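Long-range contacts in RND efflux system, outer membrane lipoprotein, NodT family (Burkholderia mallei, PDB 6U94), which probably serves as the outer-membrane channel component of an RND-type efflux system, giving exported compounds a way out of the cell: residues I299-A304 with L341-A346; F306-T311 with V331-V336; A182-A187 with V227-Y232. One frame throughout, in Å; residues are numbered along the deposited sequence.

Interaction 1: residues I299-A304 with L341-A346; sequences IGAARA and LPIFNA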
loop_
_atom_site.group_PDB
_atom_site.type_symbol
_atom_site.label_atom_id
_atom_site.label_comp_id
_atom_site.label_asym_id
_atom_site.label_seq_id
_atom_site.Cartn_x
_atom_site.Cartn_y
_atom_site.Cartn_z
ATOM N N ILE A 299 5.600 14.628 29.890
ATOM C CA ILE A 299 5.695 13.764 28.717
ATOM C C ILE A 299 7.022 13.021 28.700
ATOM O O ILE A 299 7.086 11.846 28.313
ATOM C CB ILE A 299 5.493 14.590 27.436
ATOM C CG1 ILE A 299 4.090 15.165 27.426
ATOM C CG2 ILE A 299 5.690 13.732 26.196
ATOM C CD1 ILE A 299 3.017 14.116 27.506
ATOM N N GLY A 300 8.096 13.689 29.116
ATOM C CA GLY A 300 9.380 13.018 29.199
ATOM C C GLY A 300 9.333 11.780 30.072
ATOM O O GLY A 300 9.847 10.720 29.702
ATOM N N ALA A 301 8.699 11.894 31.242
ATOM C CA ALA A 301 8.516 10.731 32.106
ATOM C C ALA A 301 7.696 9.653 31.414
ATOM O O ALA A 301 7.942 8.458 31.607
ATOM C CB ALA A 301 7.835 11.138 33.411
ATOM N N ALA A 302 6.694 10.060 30.632
ATOM C CA ALA A 302 5.829 9.090 29.972
ATOM C C ALA A 302 6.566 8.376 28.844
ATOM O O ALA A 302 6.382 7.171 28.641
ATOM C CB ALA A 302 4.570 9.785 29.454
ATOM N N ARG A 303 7.410 9.101 28.106
ATOM C CA ARG A 303 8.222 8.469 27.073
ATOM C C ARG A 303 9.216 7.493 27.685
ATOM O O ARG A 303 9.405 6.381 27.179
ATOM C CB ARG A 303 8.951 9.531 26.252
ATOM C CG ARG A 303 8.077 10.255 25.245
ATOM C CD ARG A 303 8.893 11.280 24.482
ATOM N NE ARG A 303 8.072 12.090 23.588
ATOM C CZ ARG A 303 8.533 13.118 22.884
ATOM N NH1 ARG A 303 9.810 13.466 22.967
ATOM N NH2 ARG A 303 7.716 13.802 22.095
ATOM N N ALA A 304 9.866 7.900 28.779
ATOM C CA ALA A 304 10.792 7.007 29.463
ATOM C C ALA A 304 10.095 5.726 29.898
ATOM O O ALA A 304 10.683 4.639 29.848
ATOM C CB ALA A 304 11.414 7.717 30.665
ATOM N N LEU A 341 10.737 8.273 36.276
ATOM C CA LEU A 341 10.374 9.653 36.454
ATOM C C LEU A 341 8.894 9.743 36.784
ATOM O O LEU A 341 8.086 9.024 36.185
ATOM C CB LEU A 341 10.669 10.464 35.191
ATOM C CG LEU A 341 12.129 10.782 34.904
ATOM C CD1 LEU A 341 12.317 11.107 33.432
ATOM C CD2 LEU A 341 12.535 11.950 35.774
ATOM N N PRO A 342 8.509 10.583 37.741
ATOM C CA PRO A 342 7.083 10.738 38.047
ATOM C C PRO A 342 6.334 11.285 36.842
ATOM O O PRO A 342 6.704 12.313 36.268
ATOM C CB PRO A 342 7.073 11.727 39.220
ATOM C CG PRO A 342 8.447 11.633 39.806
ATOM C CD PRO A 342 9.360 11.369 38.649
ATOM N N ILE A 343 5.275 10.581 36.451
ATOM C CA ILE A 343 4.483 11.051 35.323
ATOM C C ILE A 343 3.613 12.230 35.737
ATOM O O ILE A 343 3.387 13.151 34.943
ATOM C CB ILE A 343 3.658 9.890 34.742
ATOM C CG1 ILE A 343 4.599 8.874 34.088
ATOM C CG2 ILE A 343 2.636 10.393 33.742
ATOM C CD1 ILE A 343 3.901 7.652 33.528
ATOM N N PHE A 344 3.144 12.248 36.979
ATOM C CA PHE A 344 2.272 13.302 37.469
ATOM C C PHE A 344 2.965 14.111 38.556
ATOM O O PHE A 344 3.666 13.555 39.409
ATOM C CB PHE A 344 0.967 12.722 38.010
ATOM C CG PHE A 344 0.137 12.037 36.971
ATOM C CD1 PHE A 344 -0.636 12.772 36.088
ATOM C CD2 PHE A 344 0.134 10.655 36.870
ATOM C CE1 PHE A 344 -1.401 12.141 35.123
ATOM C CE2 PHE A 344 -0.627 10.019 35.909
ATOM C CZ PHE A 344 -1.398 10.764 35.036
ATOM N N ASN A 345 2.764 15.430 38.519
ATOM C CA ASN A 345 3.247 16.285 39.595
ATOM C C ASN A 345 2.432 16.109 40.867
ATOM O O ASN A 345 2.905 16.471 41.949
ATOM C CB ASN A 345 3.225 17.749 39.150
ATOM C CG ASN A 345 3.970 17.977 37.847
ATOM O OD1 ASN A 345 5.186 18.174 37.838
ATOM N ND2 ASN A 345 3.241 17.950 36.736
ATOM N N ALA A 346 1.229 15.556 40.762
ATOM C CA ALA A 346 0.345 15.353 41.897
ATOM C C ALA A 346 0.442 13.917 42.403
ATOM O O ALA A 346 1.072 13.050 41.790
ATOM C CB ALA A 346 -1.100 15.689 41.517
HETATM O O HOH W 1 8.956 7.303 34.038
#

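Interaction 2: residues F306-T311 with V331-V336; sequences FFPRIT and VAWLFV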
loop_
_atom_site.group_PDB
_atom_site.type_symbol
_atom_site.label_atom_id
_atom_site.label_comp_id
_atom_site.label_asym_id
_atom_site.label_seq_id
_atom_site.Cartn_x
_atom_site.Cartn_y
_atom_site.Cartn_z
ATOM N N PHE A 306 7.083 4.368 28.601
ATOM C CA PHE A 306 6.261 3.621 27.659
ATOM C C PHE A 306 6.694 3.687 26.197
ATOM O O PHE A 306 6.035 3.070 25.354
ATOM C CB PHE A 306 4.801 4.092 27.757
ATOM C CG PHE A 306 4.209 3.947 29.131
ATOM C CD1 PHE A 306 3.950 2.695 29.663
ATOM C CD2 PHE A 306 3.905 5.068 29.889
ATOM C CE1 PHE A 306 3.405 2.559 30.925
ATOM C CE2 PHE A 306 3.361 4.940 31.154
ATOM C CZ PHE A 306 3.109 3.687 31.673
ATOM N N PHE A 307 7.768 4.395 25.868
ATOM C CA PHE A 307 8.149 4.618 24.473
ATOM C C PHE A 307 9.501 3.976 24.204
ATOM O O PHE A 307 10.537 4.505 24.644
ATOM C CB PHE A 307 8.188 6.115 24.166
ATOM C CG PHE A 307 7.884 6.461 22.734
ATOM C CD1 PHE A 307 8.568 5.861 21.692
ATOM C CD2 PHE A 307 6.909 7.402 22.435
ATOM C CE1 PHE A 307 8.283 6.192 20.373
ATOM C CE2 PHE A 307 6.618 7.738 21.126
ATOM C CZ PHE A 307 7.309 7.129 20.090
ATOM N N PRO A 308 9.547 2.836 23.508
ATOM C CA PRO A 308 10.840 2.200 23.226
ATOM C C PRO A 308 11.734 3.100 22.385
ATOM O O PRO A 308 11.267 3.860 21.535
ATOM C CB PRO A 308 10.455 0.927 22.459
ATOM C CG PRO A 308 9.011 0.680 22.799
ATOM C CD PRO A 308 8.413 2.048 22.995
ATOM N N ARG A 309 13.036 3.011 22.638
ATOM C CA ARG A 309 14.041 3.704 21.834
ATOM C C ARG A 309 14.878 2.638 21.135
ATOM O O ARG A 309 15.851 2.126 21.690
ATOM C CB ARG A 309 14.899 4.666 22.682
ATOM C CG ARG A 309 15.426 4.112 23.998
ATOM C CD ARG A 309 15.964 5.236 24.892
ATOM N NE ARG A 309 17.034 6.011 24.264
ATOM C CZ ARG A 309 17.707 6.987 24.870
ATOM N NH1 ARG A 309 17.425 7.311 26.124
ATOM N NH2 ARG A 309 18.670 7.639 24.226
ATOM N N ILE A 310 14.479 2.302 19.905
ATOM C CA ILE A 310 15.143 1.297 19.086
ATOM C C ILE A 310 15.167 1.791 17.646
ATOM O O ILE A 310 14.446 2.719 17.270
ATOM C CB ILE A 310 14.436 -0.076 19.138
ATOM C CG1 ILE A 310 12.981 0.076 18.682
ATOM C CG2 ILE A 310 14.524 -0.690 20.529
ATOM C CD1 ILE A 310 12.263 -1.232 18.424
ATOM N N THR A 311 16.005 1.148 16.836
ATOM C CA THR A 311 15.903 1.322 15.396
ATOM C C THR A 311 14.715 0.528 14.875
ATOM O O THR A 311 14.309 -0.478 15.464
ATOM C CB THR A 311 17.186 0.876 14.688
ATOM O OG1 THR A 311 17.446 -0.509 14.969
ATOM C CG2 THR A 311 18.367 1.728 15.141
ATOM N N VAL A 331 1.984 -12.766 20.600
ATOM C CA VAL A 331 1.077 -12.241 21.621
ATOM C C VAL A 331 1.401 -10.783 21.929
ATOM O O VAL A 331 1.652 -9.982 21.020
ATOM C CB VAL A 331 1.100 -13.093 22.909
ATOM C CG1 VAL A 331 -0.303 -13.575 23.240
ATOM C CG2 VAL A 331 2.049 -14.291 22.791
ATOM N N ALA A 332 1.389 -10.428 23.209
ATOM C CA ALA A 332 1.786 -9.089 23.611
ATOM C C ALA A 332 3.298 -8.929 23.504
ATOM O O ALA A 332 4.062 -9.883 23.678
ATOM C CB ALA A 332 1.325 -8.803 25.037
ATOM N N TRP A 333 3.731 -7.700 23.227
ATOM C CA TRP A 333 5.138 -7.473 22.934
ATOM C C TRP A 333 5.981 -7.605 24.201
ATOM O O TRP A 333 5.470 -7.741 25.316
ATOM C CB TRP A 333 5.345 -6.110 22.269
ATOM C CG TRP A 333 5.047 -4.895 23.111
ATOM C CD1 TRP A 333 4.434 -4.859 24.331
ATOM C CD2 TRP A 333 5.355 -3.536 22.777
ATOM N NE1 TRP A 333 4.342 -3.560 24.777
ATOM C CE2 TRP A 333 4.902 -2.729 23.842
ATOM C CE3 TRP A 333 5.972 -2.924 21.681
ATOM C CZ2 TRP A 333 5.043 -1.342 23.840
ATOM C CZ3 TRP A 333 6.114 -1.546 21.682
ATOM C CH2 TRP A 333 5.650 -0.771 22.756
ATOM N N LEU A 334 7.300 -7.567 24.013
ATOM C CA LEU A 334 8.253 -7.817 25.086
ATOM C C LEU A 334 8.889 -6.546 25.638
ATOM O O LEU A 334 9.889 -6.632 26.357
ATOM C CB LEU A 334 9.345 -8.774 24.603
ATOM C CG LEU A 334 8.874 -10.104 24.016
ATOM C CD1 LEU A 334 10.063 -11.016 23.771
ATOM C CD2 LEU A 334 7.844 -10.778 24.917
ATOM N N PHE A 335 8.345 -5.374 25.318
ATOM C CA PHE A 335 8.851 -4.138 25.899
ATOM C C PHE A 335 8.515 -4.089 27.383
ATOM O O PHE A 335 7.392 -4.406 27.787
ATOM C CB PHE A 335 8.259 -2.928 25.177
ATOM C CG PHE A 335 8.643 -1.611 25.790
ATOM C CD1 PHE A 335 9.938 -1.132 25.680
ATOM C CD2 PHE A 335 7.706 -0.849 26.475
ATOM C CE1 PHE A 335 10.299 0.080 26.245
ATOM C CE2 PHE A 335 8.057 0.367 27.045
ATOM C CZ PHE A 335 9.355 0.832 26.931
ATOM N N VAL A 336 9.493 -3.706 28.198
ATOM C CA VAL A 336 9.301 -3.638 29.644
ATOM C C VAL A 336 9.145 -2.184 30.077
ATOM O O VAL A 336 10.135 -1.440 30.139
ATOM C CB VAL A 336 10.462 -4.313 30.388
ATOM C CG1 VAL A 336 10.260 -4.208 31.900
ATOM C CG2 VAL A 336 10.587 -5.768 29.957
#

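Interaction 3: residues A182-A187 with V227-Y232; sequences ALLALA and VAAEQY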
loop_
_atom_site.group_PDB
_atom_site.type_symbol
_atom_site.label_atom_id
_atom_site.label_comp_id
_atom_site.label_asym_id
_atom_site.label_seq_id
_atom_site.Cartn_x
_atom_site.Cartn_y
_atom_site.Cartn_z
ATOM N N ALA A 182 0.434 -1.376 -17.450
ATOM C CA ALA A 182 1.218 -2.573 -17.732
ATOM C C ALA A 182 0.316 -3.788 -17.902
ATOM O O ALA A 182 0.558 -4.637 -18.769
ATOM C CB ALA A 182 2.235 -2.809 -16.616
ATOM N N LEU A 183 -0.733 -3.886 -17.082
ATOM C CA LEU A 183 -1.683 -4.983 -17.225
ATOM C C LEU A 183 -2.423 -4.903 -18.554
ATOM O O LEU A 183 -2.629 -5.924 -19.220
ATOM C CB LEU A 183 -2.664 -4.976 -16.056
ATOM C CG LEU A 183 -2.081 -5.472 -14.733
ATOM C CD1 LEU A 183 -2.966 -5.069 -13.555
ATOM C CD2 LEU A 183 -1.897 -6.982 -14.786
ATOM N N LEU A 184 -2.826 -3.697 -18.961
ATOM C CA LEU A 184 -3.491 -3.542 -20.250
ATOM C C LEU A 184 -2.554 -3.895 -21.398
ATOM O O LEU A 184 -2.955 -4.574 -22.351
ATOM C CB LEU A 184 -4.013 -2.113 -20.409
ATOM C CG LEU A 184 -4.648 -1.817 -21.770
ATOM C CD1 LEU A 184 -5.878 -2.688 -21.990
ATOM C CD2 LEU A 184 -4.991 -0.343 -21.912
ATOM N N ALA A 185 -1.300 -3.439 -21.327
ATOM C CA ALA A 185 -0.339 -3.746 -22.379
ATOM C C ALA A 185 -0.066 -5.242 -22.458
ATOM O O ALA A 185 0.069 -5.797 -23.555
ATOM C CB ALA A 185 0.958 -2.973 -22.142
ATOM N N LEU A 186 0.017 -5.909 -21.305
ATOM C CA LEU A 186 0.189 -7.359 -21.297
ATOM C C LEU A 186 -1.017 -8.057 -21.916
ATOM O O LEU A 186 -0.862 -8.989 -22.714
ATOM C CB LEU A 186 0.421 -7.842 -19.866
ATOM C CG LEU A 186 0.433 -9.345 -19.590
ATOM C CD1 LEU A 186 1.604 -10.023 -20.291
ATOM C CD2 LEU A 186 0.480 -9.591 -18.092
ATOM N N ALA A 187 -2.226 -7.609 -21.568
ATOM C CA ALA A 187 -3.431 -8.224 -22.115
ATOM C C ALA A 187 -3.568 -7.970 -23.610
ATOM O O ALA A 187 -4.164 -8.786 -24.322
ATOM C CB ALA A 187 -4.666 -7.709 -21.374
ATOM N N VAL A 227 -11.330 -10.088 -22.744
ATOM C CA VAL A 227 -12.049 -9.712 -21.530
ATOM C C VAL A 227 -11.110 -9.043 -20.535
ATOM O O VAL A 227 -11.461 -8.031 -19.915
ATOM C CB VAL A 227 -12.751 -10.944 -20.924
ATOM C CG1 VAL A 227 -12.817 -10.844 -19.408
ATOM C CG2 VAL A 227 -14.151 -11.088 -21.503
ATOM N N ALA A 228 -9.900 -9.586 -20.372
ATOM C CA ALA A 228 -8.935 -8.970 -19.466
ATOM C C ALA A 228 -8.569 -7.564 -19.924
ATOM O O ALA A 228 -8.478 -6.640 -19.105
ATOM C CB ALA A 228 -7.685 -9.841 -19.357
ATOM N N ALA A 229 -8.368 -7.379 -21.232
ATOM C CA ALA A 229 -8.044 -6.055 -21.750
ATOM C C ALA A 229 -9.167 -5.064 -21.471
ATOM O O ALA A 229 -8.911 -3.887 -21.190
ATOM C CB ALA A 229 -7.759 -6.133 -23.249
ATOM N N GLU A 230 -10.420 -5.520 -21.543
ATOM C CA GLU A 230 -11.543 -4.637 -21.252
ATOM C C GLU A 230 -11.595 -4.278 -19.771
ATOM O O GLU A 230 -11.899 -3.133 -19.415
ATOM C CB GLU A 230 -12.851 -5.285 -21.705
ATOM C CG GLU A 230 -13.057 -5.247 -23.215
ATOM C CD GLU A 230 -14.147 -6.188 -23.689
ATOM O OE1 GLU A 230 -14.724 -6.905 -22.844
ATOM O OE2 GLU A 230 -14.422 -6.216 -24.906
ATOM N N GLN A 231 -11.295 -5.240 -18.896
ATOM C CA GLN A 231 -11.277 -4.954 -17.464
ATOM C C GLN A 231 -10.211 -3.921 -17.120
ATOM O O GLN A 231 -10.455 -3.007 -16.323
ATOM C CB GLN A 231 -11.050 -6.241 -16.674
ATOM C CG GLN A 231 -10.749 -6.018 -15.200
ATOM C CD GLN A 231 -10.435 -7.305 -14.464
ATOM O OE1 GLN A 231 -9.530 -7.351 -13.628
ATOM N NE2 GLN A 231 -11.185 -8.358 -14.766
ATOM N N TYR A 232 -9.025 -4.044 -17.720
ATOM C CA TYR A 232 -7.926 -3.143 -17.393
ATOM C C TYR A 232 -8.114 -1.758 -18.002
ATOM O O TYR A 232 -7.648 -0.768 -17.425
ATOM C CB TYR A 232 -6.601 -3.753 -17.847
ATOM C CG TYR A 232 -6.238 -5.014 -17.094
ATOM C CD1 TYR A 232 -6.500 -5.131 -15.736
ATOM C CD2 TYR A 232 -5.643 -6.091 -17.742
ATOM C CE1 TYR A 232 -6.173 -6.282 -15.040
ATOM C CE2 TYR A 232 -5.315 -7.245 -17.053
ATOM C CZ TYR A 232 -5.582 -7.334 -15.705
ATOM O OH TYR A 232 -5.257 -8.477 -15.013
#

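Interaction 1: residues I299-A304 with L341-A346
Helix 299-306 packs here on the chain returning from what is probably the second beta-hairpin of this outer membrane factor, a family in which two such hairpins are inserted between helices. Residues 299-304 form the first turns of the helix; residues 341-346 approach helix 349-352 without regular structure. The tight part is centred on Ala-301, whose CB points toward the loop and meets a carbonyl oxygen and a side-chain carbon: it lies 3.3 Å from Pro-342 O and 3.4 Å from Leu-341 CB, a close fit for a methyl group. Ile-343 closes another flank. Its CG1 stands beside its own backbone N, anti to the carbonyl carbon (chi1 -68°), and comes to 4.0 Å from Ala-301 CB; from there the chain runs on extended (chi2 178°), past Ala-302. Behind this patch, Ala-302 leans on Tyr-367 of helix 362-415, Ile-343 rests on Ala-297, and a backbone hydrogen bond joins Ile-343 to Gln-298. The Leu-341 side is looser and faces solvent. There the isobutyl group lies across the helix, its CD1 over the Ala-301 backbone, 4.0 Å from Ala-301 CA. The same CD1 stays 4.5 Å from Ala-304 CB, and both Leu-341 and Ala-304 are exposed. No direct hydrogen bond joins the two segments; one water bridges them, tying helix backbone to loop backbone. The water donates to Ala-301 O at 2.9 Å and accepts from Leu-341 N at 3.0 Å.

Interaction 2: residues F306-T311 with V331-V336
Ser-276 OG, just outside the contact, is the best-held polar atom here, gripped by two hydrogen bonds, to Pro-308 O and Ile-310 O. Carbonyl oxygens can only accept, so the one hydroxyl proton is probably shared or alternates between them; a backbone hydrogen bond between Ser-276 and Ile-310 adds to the hold. The CB of Pro-308 points toward residues 331-336, and the proline ring meets two aromatic side chains there. Its CG sits over one face of Phe-335, 3.7 Å from the ring centroid and 19° off the normal, a CH-pi contact displaced toward the rim, where CD1 of Phe-335 is 3.5 Å from Pro-308 CG. The same CG meets Trp-333 tip to tip, 3.7 Å from Trp-333 CH2. The two segments probably correspond to part of the second beta-hairpin that enters the membrane barrel in relatives; in this crystal neither is a strand, the closest CA pair, Pro-308 CA and Phe-335 CA, is 7.2 Å apart, and no hydrogen bond crosses. Trp-333 adopts the crowded rotamer, CG between backbone N and carbonyl carbon (chi1 66°), and Phe-335 CB lies 3.6 Å above the indole plane, over its centre. Phe-335 instead has CG anti to its backbone N (chi1 175°) and reaches across to the backbone at Phe-306, its CE2 coming to 3.7 Å from Phe-306 C. Leu-326 of helix 321-326 touches both Trp-333 and Phe-335.

Interaction 3: residues A182-A187 with V227-Y232
Tyr-232 carries this contact between two antiparallel helix segments, whose axes approach to 8.5 Å at an angle of 159°. Its CB packs beside Leu-184, 4.0 Å from Leu-184 CB. From there CG stands beside the backbone N, anti to the carbonyl carbon (chi1 -66°), which lays the ring against the opposite helix. CD2 drops onto the backbone, 3.4 Å from Leu-183 O. The ring centre lies beneath Leu-183 CB, with 3.5 Å between that carbon and the centroid and only 7° off the normal: a well-centred CH-pi contact. On the other flank, CE1 meets Leu-183 CD1 at 3.7 Å, while CZ and OH are met by Leu-183 CD2, so the whole leucine side chain spreads over one face. Ala-187 CB comes instead to the ring edge, near its plane. At the tip, OH is hydrogen-bonded to Gln-435 NE2, which gives the buried phenol a polar partner. One turn away the helices touch through small residues, Ala-187 CB lying 3.9 Å from Ala-229 CB, while CD1 of Leu-184 reaches over to Ala-229 O at 3.4 Å. The two segments belong to the long helices 156-203 and 211-247, probably a hairpin of the alpha-helical barrel that relatives form as trimers; helix 421-454 packs alongside, its Val-438 against Leu-183 and its Phe-431 against Leu-186.

Interactions 1 and 2 are neighbours, with centres about 17 Å apart, and interaction 2 is nested within the loop that interaction 1 closes. They touch directly: Ile-343 CD1 of the first packs 3.6 Å from Phe-306 CE2 of the second, so the two contacts are joined by apolar packing at this point. Interaction 3 joins the long helices 156-203 and 211-247, on the opposite side of the chain's centre; its centre is about 58 Å from that of interaction 1 and 46 Å from that of interaction 2. A bound glycerol, probably from the crystallisation liquor, lies about 4 Å from the Leu-183 side chain in interaction 3.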